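Local atomic coordinates of trehalose-6-phosphate phosphatase (Cryptococcus neoformans, PDB entry 5DX9), a protein that belongs to the trehalose-phosphatase family of the haloacid dehalogenase (HAD) superfamily and carries a magnesium ion bound by three of its residues. Residues A[44-49]-A[297-302]; A[49-54]-A[75-80]; A[53-56]-A[61-64]. One frame throughout, in Å; residues are numbered along the deposited sequence.

Contact 1 of 3, residues A[44-49]-A[297-302]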
loop_
_atom_site.group_PDB
_atom_site.type_symbol
_atom_site.label_atom_id
_atom_site.label_comp_id
_atom_site.label_asym_id
_atom_site.label_seq_id
_atom_site.Cartn_x
_atom_site.Cartn_y
_atom_site.Cartn_z
ATOM N N THR A 44 -0.955 4.861 17.650
ATOM C CA THR A 44 -0.759 5.632 18.870
ATOM C C THR A 44 -1.514 6.950 18.788
ATOM O O THR A 44 -2.135 7.255 17.769
ATOM C CB THR A 44 0.728 5.922 19.124
ATOM O OG1 THR A 44 1.229 6.776 18.088
ATOM C CG2 THR A 44 1.527 4.631 19.144
ATOM N N GLU A 45 -1.454 7.732 19.860
ATOM C CA GLU A 45 -2.104 9.036 19.880
ATOM C C GLU A 45 -1.405 9.995 18.922
ATOM O O GLU A 45 -2.051 10.665 18.118
ATOM C CB GLU A 45 -2.114 9.613 21.297
ATOM C CG GLU A 45 -3.343 10.448 21.601
ATOM C CD GLU A 45 -4.626 9.669 21.390
ATOM O OE1 GLU A 45 -4.791 8.610 22.038
ATOM O OE2 GLU A 45 -5.460 10.105 20.565
ATOM N N ARG A 46 -0.080 10.052 19.016
ATOM C CA ARG A 46 0.711 10.935 18.166
ATOM C C ARG A 46 0.532 10.604 16.688
ATOM O O ARG A 46 0.463 11.502 15.850
ATOM C CB ARG A 46 2.191 10.856 18.549
ATOM C CG ARG A 46 2.520 11.507 19.883
ATOM C CD ARG A 46 3.936 11.175 20.333
ATOM N NE ARG A 46 4.946 11.580 19.359
ATOM C CZ ARG A 46 6.246 11.325 19.485
ATOM N NH1 ARG A 46 6.691 10.665 20.543
ATOM N NH2 ARG A 46 7.100 11.726 18.554
ATOM N N THR A 47 0.453 9.314 16.374
ATOM C CA THR A 47 0.293 8.869 14.993
ATOM C C THR A 47 -1.057 9.297 14.437
ATOM O O THR A 47 -1.147 9.841 13.334
ATOM C CB THR A 47 0.428 7.338 14.871
ATOM O OG1 THR A 47 1.767 6.947 15.196
ATOM C CG2 THR A 47 0.100 6.881 13.457
ATOM N N ARG A 48 -2.107 9.044 15.213
ATOM C CA ARG A 48 -3.459 9.430 14.834
ATOM C C ARG A 48 -3.549 10.935 14.614
ATOM O O ARG A 48 -4.209 11.396 13.683
ATOM C CB ARG A 48 -4.460 8.980 15.901
ATOM C CG ARG A 48 -5.808 9.679 15.833
ATOM C CD ARG A 48 -6.856 8.951 16.671
ATOM N NE ARG A 48 -6.335 8.528 17.968
ATOM C CZ ARG A 48 -5.903 7.299 18.233
ATOM N NH1 ARG A 48 -5.933 6.368 17.288
ATOM N NH2 ARG A 48 -5.446 6.999 19.442
ATOM N N ASN A 49 -2.873 11.696 15.467
ATOM C CA ASN A 49 -2.872 13.150 15.356
ATOM C C ASN A 49 -2.192 13.634 14.078
ATOM O O ASN A 49 -2.686 14.542 13.406
ATOM C CB ASN A 49 -2.192 13.778 16.573
ATOM C CG ASN A 49 -2.978 13.571 17.853
ATOM O OD1 ASN A 49 -4.158 13.222 17.821
ATOM N ND2 ASN A 49 -2.329 13.798 18.988
ATOM N N ALA A 297 8.930 12.164 11.167
ATOM C CA ALA A 297 9.270 12.987 10.012
ATOM C C ALA A 297 8.152 13.979 9.713
ATOM O O ALA A 297 8.401 15.147 9.415
ATOM C CB ALA A 297 9.540 12.118 8.799
ATOM N N PHE A 298 6.916 13.504 9.799
ATOM C CA PHE A 298 5.775 14.353 9.515
ATOM C C PHE A 298 5.377 15.175 10.731
ATOM O O PHE A 298 4.769 16.230 10.591
ATOM C CB PHE A 298 4.599 13.517 9.017
ATOM C CG PHE A 298 4.708 13.134 7.571
ATOM C CD1 PHE A 298 4.268 13.993 6.579
ATOM C CD2 PHE A 298 5.262 11.921 7.201
ATOM C CE1 PHE A 298 4.371 13.649 5.248
ATOM C CE2 PHE A 298 5.365 11.569 5.871
ATOM C CZ PHE A 298 4.918 12.433 4.894
ATOM N N GLU A 299 5.731 14.701 11.921
ATOM C CA GLU A 299 5.500 15.476 13.134
ATOM C C GLU A 299 6.392 16.714 13.156
ATOM O O GLU A 299 5.933 17.816 13.457
ATOM C CB GLU A 299 5.751 14.628 14.382
ATOM C CG GLU A 299 4.674 13.593 14.667
ATOM C CD GLU A 299 4.928 12.837 15.952
ATOM O OE1 GLU A 299 6.020 12.250 16.091
ATOM O OE2 GLU A 299 4.040 12.834 16.828
ATOM N N SER A 300 7.671 16.525 12.847
ATOM C CA SER A 300 8.605 17.641 12.779
ATOM C C SER A 300 8.185 18.584 11.666
ATOM O O SER A 300 8.218 19.804 11.823
ATOM C CB SER A 300 10.034 17.149 12.552
ATOM O OG SER A 300 10.450 16.305 13.610
ATOM N N LEU A 301 7.778 18.001 10.543
ATOM C CA LEU A 301 7.307 18.765 9.398
ATOM C C LEU A 301 6.083 19.597 9.767
ATOM O O LEU A 301 6.017 20.790 9.464
ATOM C CB LEU A 301 6.981 17.829 8.231
ATOM C CG LEU A 301 6.372 18.456 6.977
ATOM C CD1 LEU A 301 7.197 19.648 6.540
ATOM C CD2 LEU A 301 6.276 17.439 5.848
ATOM N N LEU A 302 5.123 18.959 10.428
ATOM C CA LEU A 302 3.888 19.625 10.828
ATOM C C LEU A 302 4.146 20.799 11.768
ATOM O O LEU A 302 3.592 21.882 11.580
ATOM C CB LEU A 302 2.936 18.623 11.481
ATOM C CG LEU A 302 2.248 17.687 10.485
ATOM C CD1 LEU A 302 1.552 16.547 11.206
ATOM C CD2 LEU A 302 1.270 18.468 9.623
HETATM O O HOH W 1 1.609 13.721 16.266
#
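Glu299 and Arg46 form a side-on salt bridge at the protein surface, clamping helix 291-306 to the first turn of helix 45-56. Along 297-302, Phe298 turns inward and sets its ring edge-to-face against Phe25 and Phe208. Glu299 comes next and points at the other helix, its chain extended beyond CG, whereas the Arg46 chain bends at chi3 (58°) to bring its guanidinium round. The two side chains cross at about a right angle, yet their flat ends lie nearly coplanar, 16° apart. Arg46 NE donates almost straight to the syn lone pair of Glu299 OE2 (3.0 Å, 172°). The second bond, from Arg46 NH2 to Glu299 OE1, is shorter at 2.7 Å but more bent and tilted out of both planes. A water bridges Arg46 O and Glu299 OE2, donating to both, so that OE2 is gripped twice and the carboxylate is also tied to the backbone of helix 45-56. Glu296 adds a long, weak ion pair to Arg46 NH2. Further along, Leu301 packs on helix 8-17 and Leu302 on Ala53 and Leu54, so helix 291-306 lies against both helix 8-17 and helix 45-56.

Contact 2 of 3, residues A[49-54]-A[75-80]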
loop_
_atom_site.group_PDB
_atom_site.type_symbol
_atom_site.label_atom_id
_atom_site.label_comp_id
_atom_site.label_asym_id
_atom_site.label_seq_id
_atom_site.Cartn_x
_atom_site.Cartn_y
_atom_site.Cartn_z
ATOM N N ASN A 49 -2.873 11.696 15.467
ATOM C CA ASN A 49 -2.872 13.150 15.356
ATOM C C ASN A 49 -2.192 13.634 14.078
ATOM O O ASN A 49 -2.686 14.542 13.406
ATOM C CB ASN A 49 -2.192 13.778 16.573
ATOM C CG ASN A 49 -2.978 13.571 17.853
ATOM O OD1 ASN A 49 -4.158 13.222 17.821
ATOM N ND2 ASN A 49 -2.329 13.798 18.988
ATOM N N ALA A 50 -1.059 13.021 13.746
ATOM C CA ALA A 50 -0.280 13.419 12.578
ATOM C C ALA A 50 -1.076 13.250 11.288
ATOM O O ALA A 50 -1.199 14.187 10.499
ATOM C CB ALA A 50 1.014 12.618 12.511
ATOM N N ILE A 51 -1.610 12.051 11.083
ATOM C CA ILE A 51 -2.407 11.755 9.898
ATOM C C ILE A 51 -3.629 12.662 9.822
ATOM O O ILE A 51 -4.040 13.075 8.738
ATOM C CB ILE A 51 -2.874 10.284 9.877
ATOM C CG1 ILE A 51 -1.675 9.337 9.970
ATOM C CG2 ILE A 51 -3.681 10.002 8.622
ATOM C CD1 ILE A 51 -0.768 9.374 8.755
ATOM N N ALA A 52 -4.205 12.962 10.981
ATOM C CA ALA A 52 -5.368 13.837 11.057
ATOM C C ALA A 52 -5.044 15.220 10.503
ATOM O O ALA A 52 -5.755 15.733 9.638
ATOM C CB ALA A 52 -5.860 13.940 12.488
ATOM N N ALA A 53 -3.963 15.812 11.004
ATOM C CA ALA A 53 -3.521 17.129 10.555
ATOM C C ALA A 53 -3.260 17.148 9.053
ATOM O O ALA A 53 -3.570 18.128 8.375
ATOM C CB ALA A 53 -2.274 17.553 11.312
ATOM N N LEU A 54 -2.690 16.062 8.540
ATOM C CA LEU A 54 -2.407 15.941 7.116
ATOM C C LEU A 54 -3.698 15.931 6.306
ATOM O O LEU A 54 -3.755 16.483 5.210
ATOM C CB LEU A 54 -1.603 14.670 6.826
ATOM C CG LEU A 54 -0.199 14.553 7.421
ATOM C CD1 LEU A 54 0.475 13.281 6.927
ATOM C CD2 LEU A 54 0.635 15.774 7.074
ATOM N N GLU A 75 -12.195 0.651 11.577
ATOM C CA GLU A 75 -12.242 0.693 13.033
ATOM C C GLU A 75 -11.302 1.737 13.618
ATOM O O GLU A 75 -11.634 2.398 14.599
ATOM C CB GLU A 75 -11.905 -0.681 13.623
ATOM C CG GLU A 75 -11.695 -0.662 15.136
ATOM C CD GLU A 75 -11.695 -2.052 15.756
ATOM O OE1 GLU A 75 -12.291 -2.972 15.158
ATOM O OE2 GLU A 75 -11.100 -2.224 16.843
ATOM N N HIS A 76 -10.126 1.883 13.016
ATOM C CA HIS A 76 -9.097 2.737 13.592
ATOM C C HIS A 76 -8.879 4.027 12.813
ATOM O O HIS A 76 -8.210 4.933 13.301
ATOM C CB HIS A 76 -7.773 1.975 13.696
ATOM C CG HIS A 76 -7.819 0.805 14.632
ATOM N ND1 HIS A 76 -7.728 -0.497 14.199
ATOM C CD2 HIS A 76 -7.952 0.746 15.979
ATOM C CE1 HIS A 76 -7.800 -1.315 15.236
ATOM N NE2 HIS A 76 -7.938 -0.578 16.331
ATOM N N TRP A 77 -9.437 4.119 11.610
ATOM C CA TRP A 77 -9.207 5.299 10.777
ATOM C C TRP A 77 -10.482 5.873 10.167
ATOM O O TRP A 77 -10.459 6.959 9.590
ATOM C CB TRP A 77 -8.212 4.974 9.656
ATOM C CG TRP A 77 -6.836 4.651 10.154
ATOM C CD1 TRP A 77 -6.208 3.442 10.099
ATOM C CD2 TRP A 77 -5.922 5.549 10.798
ATOM N NE1 TRP A 77 -4.958 3.530 10.660
ATOM C CE2 TRP A 77 -4.758 4.814 11.099
ATOM C CE3 TRP A 77 -5.972 6.904 11.145
ATOM C CZ2 TRP A 77 -3.655 5.385 11.732
ATOM C CZ3 TRP A 77 -4.875 7.471 11.773
ATOM C CH2 TRP A 77 -3.732 6.713 12.058
ATOM N N GLY A 78 -11.588 5.147 10.298
ATOM C CA GLY A 78 -12.848 5.561 9.704
ATOM C C GLY A 78 -13.362 6.886 10.233
ATOM O O GLY A 78 -14.227 7.513 9.623
ATOM N N HIS A 79 -12.818 7.317 11.367
ATOM C CA HIS A 79 -13.247 8.557 12.005
ATOM C C HIS A 79 -12.665 9.800 11.330
ATOM O O HIS A 79 -13.075 10.924 11.628
ATOM C CB HIS A 79 -12.866 8.548 13.482
ATOM C CG HIS A 79 -11.398 8.713 13.727
ATOM N ND1 HIS A 79 -10.492 7.694 13.523
ATOM C CD2 HIS A 79 -10.684 9.774 14.165
ATOM C CE1 HIS A 79 -9.279 8.126 13.822
ATOM N NE2 HIS A 79 -9.366 9.383 14.216
ATOM N N LEU A 80 -11.703 9.601 10.433
ATOM C CA LEU A 80 -11.140 10.713 9.671
ATOM C C LEU A 80 -11.830 10.813 8.319
ATOM O O LEU A 80 -11.621 9.981 7.435
ATOM C CB LEU A 80 -9.627 10.556 9.494
ATOM C CG LEU A 80 -8.796 10.779 10.760
ATOM C CD1 LEU A 80 -7.305 10.705 10.459
ATOM C CD2 LEU A 80 -9.150 12.102 11.412
#
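Ile51 and Trp77 make the aromatic part of this contact. The far end of the indole, on its six-membered ring, reaches the isoleucine: Trp77 CZ3 lies 3.9 Å from Ile51 CB, and Trp77 CH2 is equally far from Ile51 CG1. The approach is oblique to the ring, and the two side chains cross at about a right angle. With chi1 of Ile51 at -56°, CG1 sits beside its own backbone N and goes to the indole, while the CG2 branch is left for Leu80. Tyr27 meets the same indole with its ring plane at about 80°, and Pro43 and Leu83 also touch it. Helices 45-56 and 70-77 follow two consecutive strands, 21-25 and 60-65, of the parallel core of the HAD-type alpha/beta fold, and here helix 45-56 packs on Trp77 and on the turn that leads from it to Leu80. The purely aliphatic contacts belong to Leu80, whose two methyls both rest on Ala52. Its CD1 comes within 3.7 Å of Ala52 CA and 4.1 Å of Ile51 CG2, and its CD2 lies 3.9 Å from Ala52 CB. Among backbone bonds, Leu80 N donates to Trp77 O at 3.0 Å, closing a type I turn that starts at Trp77, and the leucine and the indole meet the same helix.

Contact 3 of 3, residues A[53-56]-A[61-64]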
loop_
_atom_site.group_PDB
_atom_site.type_symbol
_atom_site.label_atom_id
_atom_site.label_comp_id
_atom_site.label_asym_id
_atom_site.label_seq_id
_atom_site.Cartn_x
_atom_site.Cartn_y
_atom_site.Cartn_z
ATOM N N ALA A 53 -3.963 15.812 11.004
ATOM C CA ALA A 53 -3.521 17.129 10.555
ATOM C C ALA A 53 -3.260 17.148 9.053
ATOM O O ALA A 53 -3.570 18.128 8.375
ATOM C CB ALA A 53 -2.274 17.553 11.312
ATOM N N LEU A 54 -2.690 16.062 8.540
ATOM C CA LEU A 54 -2.407 15.941 7.116
ATOM C C LEU A 54 -3.698 15.931 6.306
ATOM O O LEU A 54 -3.755 16.483 5.210
ATOM C CB LEU A 54 -1.603 14.670 6.826
ATOM C CG LEU A 54 -0.199 14.553 7.421
ATOM C CD1 LEU A 54 0.475 13.281 6.927
ATOM C CD2 LEU A 54 0.635 15.774 7.074
ATOM N N CYS A 55 -4.729 15.295 6.851
ATOM C CA CYS A 55 -6.030 15.245 6.196
ATOM C C CYS A 55 -6.744 16.593 6.288
ATOM O O CYS A 55 -7.492 16.972 5.387
ATOM C CB CYS A 55 -6.898 14.144 6.810
ATOM S SG CYS A 55 -6.305 12.464 6.494
ATOM N N LYS A 56 -6.501 17.309 7.382
ATOM C CA LYS A 56 -7.091 18.626 7.609
ATOM C C LYS A 56 -6.716 19.620 6.510
ATOM O O LYS A 56 -7.474 20.541 6.210
ATOM C CB LYS A 56 -6.655 19.165 8.974
ATOM C CG LYS A 56 -7.022 20.621 9.238
ATOM C CD LYS A 56 -8.427 20.764 9.808
ATOM C CE LYS A 56 -8.771 22.230 10.075
ATOM N NZ LYS A 56 -7.842 22.869 11.058
ATOM N N VAL A 61 -4.017 15.018 -0.486
ATOM C CA VAL A 61 -4.858 13.849 -0.727
ATOM C C VAL A 61 -4.210 12.655 -0.045
ATOM O O VAL A 61 -3.181 12.155 -0.500
ATOM C CB VAL A 61 -5.047 13.561 -2.219
ATOM C CG1 VAL A 61 -5.608 12.159 -2.420
ATOM C CG2 VAL A 61 -5.957 14.605 -2.841
ATOM N N VAL A 62 -4.809 12.210 1.053
ATOM C CA VAL A 62 -4.178 11.224 1.920
ATOM C C VAL A 62 -4.868 9.863 1.856
ATOM O O VAL A 62 -6.086 9.761 2.002
ATOM C CB VAL A 62 -4.163 11.709 3.377
ATOM C CG1 VAL A 62 -3.247 10.837 4.218
ATOM C CG2 VAL A 62 -3.728 13.167 3.437
ATOM N N TYR A 63 -4.072 8.822 1.640
ATOM C CA TYR A 63 -4.580 7.461 1.551
ATOM C C TYR A 63 -3.748 6.511 2.393
ATOM O O TYR A 63 -2.541 6.699 2.550
ATOM C CB TYR A 63 -4.576 6.969 0.101
ATOM C CG TYR A 63 -5.831 7.261 -0.690
ATOM C CD1 TYR A 63 -6.749 6.256 -0.964
ATOM C CD2 TYR A 63 -6.089 8.535 -1.177
ATOM C CE1 TYR A 63 -7.892 6.512 -1.695
ATOM C CE2 TYR A 63 -7.231 8.801 -1.908
ATOM C CZ TYR A 63 -8.130 7.787 -2.165
ATOM O OH TYR A 63 -9.270 8.044 -2.895
ATOM N N LEU A 64 -4.400 5.492 2.937
ATOM C CA LEU A 64 -3.693 4.330 3.445
ATOM C C LEU A 64 -3.807 3.233 2.396
ATOM O O LEU A 64 -4.891 2.982 1.871
ATOM C CB LEU A 64 -4.264 3.863 4.785
ATOM C CG LEU A 64 -4.221 4.857 5.947
ATOM C CD1 LEU A 64 -4.629 4.170 7.240
ATOM C CD2 LEU A 64 -2.842 5.480 6.081
#
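Val62 packs against Leu54 and Cys55 inside the beta-alpha-beta unit made of strand 21-25, helix 45-56 and strand 60-65, part of the Rossmann-like core of the HAD fold. Residues 53-56 of the connecting helix thus rest on the strand that follows it. Val62 points at the helix, and its CB already touches it, 3.9 Å from Cys55 SG. From there the side chain forks. CG1, anti to the backbone N (chi1 -168°), stays on the sulfur at 4.1 Å from Cys55 SG. CG2, beside the backbone N, is also 4.1 Å from Cys55 SG and goes on to Leu54: it passes 3.8 Å from Leu54 O and 4.3 Å from Leu54 CB, lying close to backbone and side chain alike. The cysteine sulfur therefore sits over the branch point of the valine, while the leucine meets a single methyl. All three residues are buried, and Cys55 also touches Leu83. The neighbours of Val62 on the strand, Val61 and Tyr63, bond through their backbones to strand 21-25, whereas Val62 itself bonds to Gly84 on the next strand. Leu54 O, the carbonyl oxygen approached by the valine methyl, accepts a hydrogen bond from Asn60 ND2.

In the fold
All three contacts use helix 45-56. Contacts 2 and 3 are nested in the chain segment closed by contact 1, and their centres are about 8 Å apart; those of contacts 1 and 2 are about 11 Å apart, and those of contacts 1 and 3, about 12 Å. Leu54, shared by the segments of contacts 2 and 3, also meets helix 291-306, its CD1 3.9 Å from Phe298 CD1. Contact 2 is linked to strand 60-65 where Trp77 CD1 meets Leu64 CD1. The Trp77 side chain lies about 9 Å from the bound 6-O-phosphono-alpha-D-glucopyranose and about 12 Å from the magnesium ion, held by Asn26, Asp28 and Asp212; the Val62 side chain is about 14 Å from the same 6-O-phosphono-alpha-D-glucopyranose.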